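Formylmethanofuran--tetrahydromethanopterin formyltransferase (Methanosarcina barkeri, PDB 1M5S) catalyses the reversible transfer of a formyl group from formylmethanofuran to tetrahydromethanopterin, an early step in methanogenesis from carbon dioxide. Local coordinates at residues Lys19-Leu24 and Glu86-Arg91; Lys275-Gly280 and Phe291-Leu296. All coordinates share one frame; numbering follows the deposited sequence.

Contact 1: Lys19-Leu24 and Glu86-Arg91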
ATOM      1  N   LYS A  19       1.281  30.998   6.209  1.00 29.88           N
ATOM      2  CA  LYS A  19      -0.145  30.937   5.928  1.00 27.48           C
ATOM      3  C   LYS A  19      -0.520  29.499   5.569  1.00 14.28           C
ATOM      4  O   LYS A  19       0.134  28.870   4.729  1.00 28.19           O
ATOM      5  CB  LYS A  19      -0.494  31.882   4.776  1.00 24.68           C
ATOM      6  CG  LYS A  19      -0.010  33.312   4.976  1.00 37.77           C
ATOM      7  CD  LYS A  19      -0.545  33.905   6.272  1.00 28.84           C
ATOM      8  CE  LYS A  19      -0.179  35.373   6.383  1.00 51.83           C
ATOM      9  NZ  LYS A  19      -0.912  36.031   7.494  1.00 48.32           N
ATOM     10  N   ILE A  20      -1.584  29.001   6.196  1.00 29.43           N
ATOM     11  CA  ILE A  20      -2.010  27.614   6.014  1.00 29.22           C
ATOM     12  C   ILE A  20      -3.482  27.532   5.607  1.00 29.00           C
ATOM     13  O   ILE A  20      -4.355  28.022   6.324  1.00 31.99           O
ATOM     14  CB  ILE A  20      -1.798  26.773   7.313  1.00 16.71           C
ATOM     15  CG1 ILE A  20      -0.310  26.745   7.701  1.00 22.60           C
ATOM     16  CG2 ILE A  20      -2.278  25.340   7.090  1.00 25.16           C
ATOM     17  CD1 ILE A  20      -0.021  26.039   9.004  1.00 24.02           C
ATOM     18  N   ALA A  21      -3.737  26.913   4.452  1.00 30.89           N
ATOM     19  CA  ALA A  21      -5.093  26.540   4.044  1.00 25.47           C
ATOM     20  C   ALA A  21      -5.333  25.044   4.283  1.00 29.96           C
ATOM     21  O   ALA A  21      -4.468  24.234   3.996  1.00 25.01           O
ATOM     22  CB  ALA A  21      -5.306  26.876   2.570  1.00 25.40           C
ATOM     23  N   ARG A  22      -6.423  24.723   4.967  1.00 28.42           N
ATOM     24  CA  ARG A  22      -6.887  23.352   5.217  1.00 24.38           C
ATOM     25  C   ARG A  22      -8.003  23.001   4.229  1.00 27.33           C
ATOM     26  O   ARG A  22      -8.950  23.779   4.032  1.00 25.00           O
ATOM     27  CB  ARG A  22      -7.415  23.262   6.647  1.00 27.76           C
ATOM     28  CG  ARG A  22      -7.357  21.854   7.242  1.00 22.68           C
ATOM     29  CD  ARG A  22      -8.390  21.663   8.351  1.00 31.25           C
ATOM     30  NE  ARG A  22      -8.080  20.558   9.268  1.00 28.08           N
ATOM     31  CZ  ARG A  22      -9.000  19.974  10.047  1.00 36.51           C
ATOM     32  NH1 ARG A  22     -10.278  20.381  10.024  1.00 34.29           N
ATOM     33  NH2 ARG A  22      -8.742  18.965  10.888  1.00 34.73           N
ATOM     34  N   VAL A  23      -7.832  21.863   3.554  1.00 26.89           N
ATOM     35  CA  VAL A  23      -8.792  21.343   2.570  1.00 20.01           C
ATOM     36  C   VAL A  23      -9.136  19.880   2.887  1.00 28.70           C
ATOM     37  O   VAL A  23      -8.244  19.072   3.135  1.00 21.39           O
ATOM     38  CB  VAL A  23      -8.225  21.387   1.120  1.00 24.28           C
ATOM     39  CG1 VAL A  23      -9.301  21.005   0.129  1.00 28.27           C
ATOM     40  CG2 VAL A  23      -7.671  22.750   0.810  1.00 24.61           C
ATOM     41  N   LEU A  24     -10.423  19.538   2.828  1.00 24.17           N
ATOM     42  CA  LEU A  24     -10.869  18.151   2.918  1.00 29.23           C
ATOM     43  C   LEU A  24     -11.174  17.600   1.527  1.00 28.06           C
ATOM     44  O   LEU A  24     -11.997  18.158   0.800  1.00 25.57           O
ATOM     45  CB  LEU A  24     -12.127  18.050   3.781  1.00 24.67           C
ATOM     46  CG  LEU A  24     -12.839  16.700   3.865  1.00 21.05           C
ATOM     47  CD1 LEU A  24     -11.924  15.658   4.479  1.00 22.46           C
ATOM     48  CD2 LEU A  24     -14.086  16.845   4.694  1.00 23.54           C
ATOM     49  N   GLU A  86      -3.496  31.266  -4.974  1.00 34.39           N
ATOM     50  CA  GLU A  86      -2.948  30.805  -6.244  1.00 35.24           C
ATOM     51  C   GLU A  86      -2.636  29.309  -6.194  1.00 34.45           C
ATOM     52  O   GLU A  86      -3.001  28.567  -7.107  1.00 31.64           O
ATOM     53  CB  GLU A  86      -1.677  31.593  -6.575  1.00 38.97           C
ATOM     54  CG  GLU A  86      -1.131  31.398  -7.986  1.00 50.68           C
ATOM     55  CD  GLU A  86       0.185  32.137  -8.214  1.00 62.39           C
ATOM     56  OE1 GLU A  86       0.470  33.115  -7.485  1.00 64.97           O
ATOM     57  OE2 GLU A  86       0.940  31.736  -9.123  1.00 67.74           O
ATOM     58  N   GLN A  87      -1.990  28.875  -5.111  1.00 34.43           N
ATOM     59  CA  GLN A  87      -1.600  27.477  -4.948  1.00 33.03           C
ATOM     60  C   GLN A  87      -2.820  26.588  -4.791  1.00 31.25           C
ATOM     61  O   GLN A  87      -2.859  25.477  -5.313  1.00 34.07           O
ATOM     62  CB  GLN A  87      -0.690  27.308  -3.734  1.00 26.51           C
ATOM     63  CG  GLN A  87       0.741  27.691  -3.990  1.00 25.97           C
ATOM     64  CD  GLN A  87       1.348  26.944  -5.156  1.00 27.68           C
ATOM     65  OE1 GLN A  87       1.562  25.739  -5.085  1.00 38.20           O
ATOM     66  NE2 GLN A  87       1.672  27.667  -6.224  1.00 27.77           N
ATOM     67  N   LEU A  88      -3.825  27.096  -4.088  1.00 25.52           N
ATOM     68  CA  LEU A  88      -5.087  26.391  -3.937  1.00 31.34           C
ATOM     69  C   LEU A  88      -5.765  26.183  -5.286  1.00 37.11           C
ATOM     70  O   LEU A  88      -6.192  25.074  -5.603  1.00 27.00           O
ATOM     71  CB  LEU A  88      -6.017  27.166  -3.011  1.00 23.83           C
ATOM     72  CG  LEU A  88      -5.652  27.095  -1.532  1.00 32.02           C
ATOM     73  CD1 LEU A  88      -6.562  28.009  -0.733  1.00 33.53           C
ATOM     74  CD2 LEU A  88      -5.773  25.667  -1.050  1.00 29.50           C
ATOM     75  N   LEU A  89      -5.793  27.232  -6.101  1.00 35.88           N
ATOM     76  CA  LEU A  89      -6.419  27.167  -7.417  1.00 36.83           C
ATOM     77  C   LEU A  89      -5.744  26.134  -8.299  1.00 30.14           C
ATOM     78  O   LEU A  89      -6.402  25.253  -8.833  1.00 31.70           O
ATOM     79  CB  LEU A  89      -6.382  28.540  -8.115  1.00 35.41           C
ATOM     80  CG  LEU A  89      -7.686  29.334  -8.143  1.00 49.39           C
ATOM     81  CD1 LEU A  89      -8.800  28.460  -8.696  1.00 48.97           C
ATOM     82  CD2 LEU A  89      -8.020  29.801  -6.736  1.00 54.55           C
ATOM     83  N   GLU A  90      -4.420  26.210  -8.384  1.00 26.18           N
ATOM     84  CA  GLU A  90      -3.654  25.359  -9.282  1.00 21.98           C
ATOM     85  C   GLU A  90      -3.612  23.896  -8.808  1.00 28.68           C
ATOM     86  O   GLU A  90      -3.720  22.976  -9.613  1.00 26.40           O
ATOM     87  CB  GLU A  90      -2.235  25.915  -9.427  1.00 34.04           C
ATOM     88  CG  GLU A  90      -2.183  27.206 -10.241  1.00 42.59           C
ATOM     89  CD  GLU A  90      -0.794  27.787 -10.368  1.00 54.12           C
ATOM     90  OE1 GLU A  90       0.159  27.020 -10.639  1.00 52.62           O
ATOM     91  OE2 GLU A  90      -0.672  29.026 -10.233  1.00 58.70           O
ATOM     92  N   ARG A  91      -3.524  23.693  -7.498  1.00 27.02           N
ATOM     93  CA  ARG A  91      -3.359  22.345  -6.917  1.00 32.89           C
ATOM     94  C   ARG A  91      -4.695  21.584  -6.828  1.00 26.04           C
ATOM     95  O   ARG A  91      -4.748  20.359  -7.008  1.00 33.59           O
ATOM     96  CB  ARG A  91      -2.744  22.441  -5.523  1.00 28.97           C
ATOM     97  CG  ARG A  91      -1.213  22.360  -5.547  1.00 30.34           C
ATOM     98  CD  ARG A  91      -0.569  22.887  -4.264  1.00 29.74           C
ATOM     99  NE  ARG A  91       0.872  23.153  -4.403  1.00 26.03           N
ATOM    100  CZ  ARG A  91       1.809  22.195  -4.463  1.00 34.13           C
ATOM    101  NH1 ARG A  91       1.477  20.898  -4.406  1.00 29.04           N
ATOM    102  NH2 ARG A  91       3.122  22.438  -4.581  1.00 34.20           N
TER
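Leu88 of helix 81-95 reaches across to strand 12-26 and sets both of its methyl groups against the CB of Ala21, with CD1 at 3.7 Å from that atom and CD2 at 3.8 Å. Its CG stands anti to its own carbonyl carbon (chi1 -74°), which places the branched end against the strand. CD2 serves twice, because it also lies 3.9 Å from CG2 of Val23, where the two side chains pass alongside each other, pointing opposite ways. Ile76 on strand 71-78 and Val117 on helix 117-122 add to the packing around Leu88. The solvent side of the helix is different, with Glu86 exposed and Glu90 partly so. Between these extremes lies a buried polar flank: Gln87 OE1 accepts a bond of 2.8 Å from NE of Arg91, nearly straight at 162°. The same guanidinium group also donates to the carbonyl oxygens of Ala40, Gly42 and Phe43, while Phe43 of the second subunit packs on Gln87 and Arg91. With an alanine in place of Leu88 the whole branched end is gone, which would probably open a gap in front of Ala21 and take from Val23 one of its neighbours on the helix. Apolar contact, with no hydrogen bond between the two segments, thus joins helix to strand, and Leu84 and Ile92 extend it onto Ala21 and Val23; directional polar bonds are kept for another flank.

Contact 2: Lys275-Gly280 and Phe291-Leu296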
ATOM      1  N   LYS A 275      20.081   7.003  19.331  1.00 23.95           N
ATOM      2  CA  LYS A 275      21.075   7.474  20.298  1.00 23.18           C
ATOM      3  C   LYS A 275      20.687   8.787  20.970  1.00 26.87           C
ATOM      4  O   LYS A 275      20.971   8.993  22.148  1.00 25.06           O
ATOM      5  CB  LYS A 275      22.436   7.632  19.620  1.00 27.82           C
ATOM      6  CG  LYS A 275      23.031   6.324  19.120  1.00 25.93           C
ATOM      7  CD  LYS A 275      23.079   5.295  20.236  1.00 29.25           C
ATOM      8  CE  LYS A 275      23.622   3.974  19.742  1.00 36.72           C
ATOM      9  NZ  LYS A 275      23.628   2.970  20.831  1.00 39.22           N
ATOM     10  N   LYS A 276      20.029   9.665  20.223  1.00 20.64           N
ATOM     11  CA  LYS A 276      19.708  10.996  20.718  1.00 25.37           C
ATOM     12  C   LYS A 276      18.581  11.635  19.917  1.00 23.05           C
ATOM     13  O   LYS A 276      18.446  11.398  18.713  1.00 21.47           O
ATOM     14  CB  LYS A 276      20.950  11.891  20.653  1.00 28.89           C
ATOM     15  CG  LYS A 276      20.822  13.189  21.443  1.00 36.69           C
ATOM     16  CD  LYS A 276      21.596  14.320  20.796  1.00 39.19           C
ATOM     17  CE  LYS A 276      23.025  14.356  21.262  1.00 43.46           C
ATOM     18  NZ  LYS A 276      23.711  15.576  20.762  1.00 44.41           N
ATOM     19  N   ILE A 277      17.742  12.399  20.610  1.00 19.53           N
ATOM     20  CA  ILE A 277      16.795  13.305  19.971  1.00 18.41           C
ATOM     21  C   ILE A 277      17.303  14.731  20.150  1.00 25.06           C
ATOM     22  O   ILE A 277      17.615  15.153  21.266  1.00 20.99           O
ATOM     23  CB  ILE A 277      15.382  13.220  20.614  1.00 16.63           C
ATOM     24  CG1 ILE A 277      14.802  11.806  20.462  1.00 27.45           C
ATOM     25  CG2 ILE A 277      14.471  14.296  20.017  1.00 18.69           C
ATOM     26  CD1 ILE A 277      14.579  11.363  19.027  1.00 22.23           C
ATOM     27  N   SER A 278      17.363  15.474  19.055  1.00 26.01           N
ATOM     28  CA  SER A 278      17.649  16.898  19.123  1.00 29.53           C
ATOM     29  C   SER A 278      16.602  17.690  18.338  1.00 33.09           C
ATOM     30  O   SER A 278      15.481  17.216  18.151  1.00 28.14           O
ATOM     31  CB  SER A 278      19.050  17.181  18.579  1.00 30.21           C
ATOM     32  OG  SER A 278      19.460  18.493  18.918  1.00 39.37           O
ATOM     33  N   ALA A 279      16.944  18.929  17.981  1.00 31.50           N
ATOM     34  CA  ALA A 279      16.061  19.828  17.234  1.00 31.87           C
ATOM     35  C   ALA A 279      16.877  20.937  16.596  1.00 38.34           C
ATOM     36  O   ALA A 279      17.961  21.271  17.068  1.00 36.71           O
ATOM     37  CB  ALA A 279      15.014  20.431  18.149  1.00 32.06           C
ATOM     38  N   GLY A 280      16.349  21.506  15.518  1.00 40.04           N
ATOM     39  CA  GLY A 280      17.074  22.530  14.791  1.00 41.60           C
ATOM     40  C   GLY A 280      16.561  23.921  15.088  1.00 41.44           C
ATOM     41  O   GLY A 280      15.360  24.167  15.078  1.00 36.30           O
ATOM     42  N   PHE A 291       9.965  26.027  20.439  1.00 40.37           N
ATOM     43  CA  PHE A 291       9.412  24.790  20.973  1.00 33.25           C
ATOM     44  C   PHE A 291      10.521  24.023  21.671  1.00 35.45           C
ATOM     45  O   PHE A 291      11.420  23.482  21.022  1.00 35.27           O
ATOM     46  CB  PHE A 291       8.807  23.960  19.842  1.00 33.28           C
ATOM     47  CG  PHE A 291       7.689  24.655  19.119  1.00 27.17           C
ATOM     48  CD1 PHE A 291       7.918  25.289  17.899  1.00 28.34           C
ATOM     49  CD2 PHE A 291       6.408  24.686  19.663  1.00 31.79           C
ATOM     50  CE1 PHE A 291       6.886  25.941  17.233  1.00 27.13           C
ATOM     51  CE2 PHE A 291       5.368  25.337  19.001  1.00 36.13           C
ATOM     52  CZ  PHE A 291       5.610  25.965  17.782  1.00 28.38           C
ATOM     53  N   LYS A 292      10.560  24.167  22.993  1.00 37.27           N
ATOM     54  CA  LYS A 292      11.596  23.545  23.799  1.00 32.61           C
ATOM     55  C   LYS A 292      11.259  22.082  24.042  1.00 24.50           C
ATOM     56  O   LYS A 292      10.191  21.751  24.573  1.00 28.20           O
ATOM     57  CB  LYS A 292      11.765  24.288  25.136  1.00 35.93           C
ATOM     58  CG  LYS A 292      12.708  25.489  25.063  1.00 42.94           C
ATOM     59  CD  LYS A 292      13.149  25.960  26.441  1.00 48.88           C
ATOM     60  N   LEU A 293      12.206  21.219  23.687  1.00 30.35           N
ATOM     61  CA  LEU A 293      12.018  19.774  23.735  1.00 28.99           C
ATOM     62  C   LEU A 293      11.651  19.278  25.131  1.00 32.20           C
ATOM     63  O   LEU A 293      10.689  18.526  25.292  1.00 27.93           O
ATOM     64  CB  LEU A 293      13.285  19.069  23.234  1.00 29.42           C
ATOM     65  CG  LEU A 293      13.382  18.698  21.747  1.00 33.50           C
ATOM     66  CD1 LEU A 293      12.819  19.792  20.866  1.00 42.29           C
ATOM     67  CD2 LEU A 293      14.836  18.412  21.390  1.00 32.46           C
ATOM     68  N   HIS A 294      12.335  19.790  26.150  1.00 32.54           N
ATOM     69  CA  HIS A 294      12.118  19.319  27.517  1.00 32.05           C
ATOM     70  C   HIS A 294      10.758  19.720  28.076  1.00 32.94           C
ATOM     71  O   HIS A 294      10.232  19.075  28.989  1.00 37.42           O
ATOM     72  CB  HIS A 294      13.228  19.836  28.431  1.00 38.30           C
ATOM     73  CG  HIS A 294      14.508  19.057  28.330  1.00 41.43           C
ATOM     74  ND1 HIS A 294      15.371  18.909  29.391  1.00 35.86           N
ATOM     75  CD2 HIS A 294      15.059  18.384  27.296  1.00 40.25           C
ATOM     76  CE1 HIS A 294      16.403  18.179  29.017  1.00 46.00           C
ATOM     77  NE2 HIS A 294      16.242  17.845  27.745  1.00 36.09           N
ATOM     78  N   GLU A 295      10.174  20.766  27.502  1.00 37.32           N
ATOM     79  CA  GLU A 295       8.871  21.245  27.940  1.00 37.57           C
ATOM     80  C   GLU A 295       7.718  20.459  27.322  1.00 42.71           C
ATOM     81  O   GLU A 295       6.560  20.636  27.707  1.00 37.32           O
ATOM     82  CB  GLU A 295       8.728  22.727  27.616  1.00 47.36           C
ATOM     83  CG  GLU A 295       9.799  23.582  28.263  1.00 56.14           C
ATOM     84  CD  GLU A 295       9.528  25.069  28.138  1.00 60.55           C
ATOM     85  OE1 GLU A 295       9.139  25.528  27.037  1.00 60.45           O
ATOM     86  OE2 GLU A 295       9.753  25.785  29.138  1.00 65.71           O
ATOM     87  N   LEU A 296       8.042  19.557  26.397  1.00 35.26           N
ATOM     88  CA  LEU A 296       7.034  18.705  25.779  1.00 33.70           C
ATOM     89  C   LEU A 296       6.533  17.653  26.759  1.00 33.28           C
ATOM     90  O   LEU A 296       5.363  17.279  26.728  1.00 41.78           O
ATOM     91  CB  LEU A 296       7.607  18.025  24.533  1.00 35.88           C
ATOM     92  CG  LEU A 296       8.047  18.950  23.395  1.00 26.31           C
ATOM     93  CD1 LEU A 296       8.845  18.174  22.364  1.00 35.52           C
ATOM     94  CD2 LEU A 296       6.822  19.596  22.757  1.00 31.84           C
TER
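Two torsions of Leu293 bring its methyl groups onto the end of strand 274-278: chi1, at -93°, is turned well off a staggered value, and chi2, at 40°, folds CD1 back while CD2 runs out away from CA. Both methyls touch the CB of Ala279, CD1 at 3.6 Å and CD2 at 3.8 Å, and CD2 also comes up to the backbone, 3.5 Å from the carbonyl oxygen of Ser278. One residue back along the strand, CG2 of Ile277 makes a looser touch with CD2 of Leu293 at 4.4 Å. The end of that isoleucine leads away from Leu293, and its side chain also touches Ile265 of helix 254-268, whereas Ile8 of strand 6-8 packs on both Ile277 and Leu293. Ser278 points its side chain away from Leu293, and its OG is hydrogen-bonded to OE2 of Glu9. Leu293 itself follows directly on strand 289-292, within two overlapping turns near the C-terminus in which the N of Glu295 bonds the O of Lys292 (3.1 Å) and the N of Leu296 bonds the O of Leu293 (3.0 Å). His294 fastens the same region to strand 6-8 through NE2 and the carbonyl oxygen of Ile8. No hydrogen bond crosses between the two segments, which implies that their contact rests on burial of apolar surface, carried by Leu293 against Ala279, the Ser278 carbonyl and, loosely, Ile277.

How the contacts relate
Contact 1 closes before contact 2 opens along the chain, and the two lie on opposite sides of its centre, with their own centres about 31 Å apart. Their nearest atoms are about 10 Å from each other, so they do not touch. What joins them is the beta structure: strand 12-26, which carries one side of contact 1, runs antiparallel beside strand 289-292, which carries the start of the second segment of contact 2. The first contact belongs to the N-terminal part of the formyltransferase, the second to its proximal lobe. The example illustrates how strands from both ends of a chain can link distant parts of a fold while each part keeps its own apolar packing.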